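Local coordinates for peptidase, C14 family (PDB 3BIJ) that is of unknown function but belongs to the caspase-like C14 peptidase family and may act as a cysteine endopeptidase, at the interface of chains A and B. Coordinates in Å, arbitrary orientation; residue numbers count along the deposited sequence, not the author numbering. Chains: chain A/B, Uncharacterized protein GSU0716.

The interface of chains A and B. Residues chain A 145-146, 211; chain B 251-253.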
# COMPACT_ATOMS: atom_id res chain seq x y z
N TYR A 145 1.84 15.08 4.95
CA TYR A 145 2.27 14.32 3.79
C TYR A 145 3.14 13.13 4.16
O TYR A 145 3.03 12.08 3.55
CB TYR A 145 3.05 15.22 2.84
CG TYR A 145 2.19 16.15 2.01
CD1 TYR A 145 2.30 17.53 2.16
CD2 TYR A 145 1.32 15.65 1.03
CE1 TYR A 145 1.57 18.40 1.35
CE2 TYR A 145 0.59 16.51 0.22
CZ TYR A 145 0.72 17.88 0.38
OH TYR A 145 0.04 18.73 -0.46
N TYR A 146 4.01 13.29 5.16
CA TYR A 146 4.89 12.21 5.58
C TYR A 146 4.26 11.20 6.54
O TYR A 146 4.95 10.34 7.08
CB TYR A 146 6.19 12.77 6.18
CG TYR A 146 7.24 13.14 5.15
CD1 TYR A 146 7.91 12.16 4.42
CD2 TYR A 146 7.56 14.48 4.91
CE1 TYR A 146 8.87 12.51 3.46
CE2 TYR A 146 8.51 14.83 3.95
CZ TYR A 146 9.16 13.85 3.23
OH TYR A 146 10.10 14.21 2.28
N ASN A 211 10.12 21.59 1.99
CA ASN A 211 8.91 20.83 2.17
C ASN A 211 9.23 19.34 2.22
O ASN A 211 8.33 18.50 2.15
CB ASN A 211 7.91 21.09 1.05
CG ASN A 211 8.41 20.61 -0.30
OD1 ASN A 211 7.61 20.35 -1.21
ND2 ASN A 211 9.73 20.50 -0.46
N MSE B 251 2.84 22.58 -0.90
CA MSE B 251 3.07 21.52 -1.86
C MSE B 251 3.54 20.19 -1.27
O MSE B 251 4.24 20.14 -0.26
CB MSE B 251 4.12 21.99 -2.86
CG MSE B 251 3.73 23.19 -3.69
SE MSE B 251 2.33 22.78 -4.89
CE MSE B 251 3.29 21.80 -6.27
N PRO B 252 3.16 19.08 -1.91
CA PRO B 252 3.56 17.76 -1.44
C PRO B 252 5.07 17.55 -1.66
O PRO B 252 5.65 18.10 -2.61
CB PRO B 252 2.70 16.82 -2.27
CG PRO B 252 2.54 17.56 -3.57
CD PRO B 252 2.30 18.98 -3.10
N PRO B 253 5.71 16.74 -0.82
CA PRO B 253 7.15 16.49 -0.95
C PRO B 253 7.63 15.92 -2.28
O PRO B 253 8.80 16.08 -2.64
CB PRO B 253 7.45 15.57 0.23
CG PRO B 253 6.17 14.83 0.42
CD PRO B 253 5.13 15.93 0.26
O HOH W 1 5.50 19.07 2.43
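With its CG turned anti to the carbonyl carbon (chi1 -77°), A:Tyr145 turns one face of its ring to the B:Pro252-B:Pro253 step of the partner chain, which meets it through CA of B:Pro252 and CD of B:Pro253. A chi1 of 65° brings the side-chain carbonyl OD1 of A:Asn211 to 3.3 Å from the backbone O of B:Pro252, an approach of two oxygens that is not a hydrogen bond. The tyrosine makes a CH-pi contact: CA of B:Pro252 sits over the middle of the ring, 3.5 Å from its centroid. The pyrrolidine of B:Pro252 covers the outer part, CB meeting CE2 of A:Tyr145 at 3.3 Å, while CD lies near the phenol OH. At the root of the same side chain, CD of B:Pro253 packs on CB of A:Tyr145 at 3.4 Å, so the two prolines together span it from stem to hydroxyl. A:Tyr146 contributes less, its phenol OH brushing CB of B:Pro253 at 3.6 Å. On the A:Asn211 flank a water lies 2.9 Å from the backbone O of A:Asn211 and 3.2 Å from the backbone O of B:Met251, a selenomethionine, and can bridge the two carbonyls. Two successive prolines, with limited flexibility, would present a largely preset apolar surface. A:Tyr145 closes helix 140-145 and A:Tyr146 follows it, A:Asn211 lies between strands 201-206 and 215-216, and the B-chain prolines occupy the loop joining helix 240-250 to strand 258-263, within a two-fold symmetric interface, possibly a crystal contact.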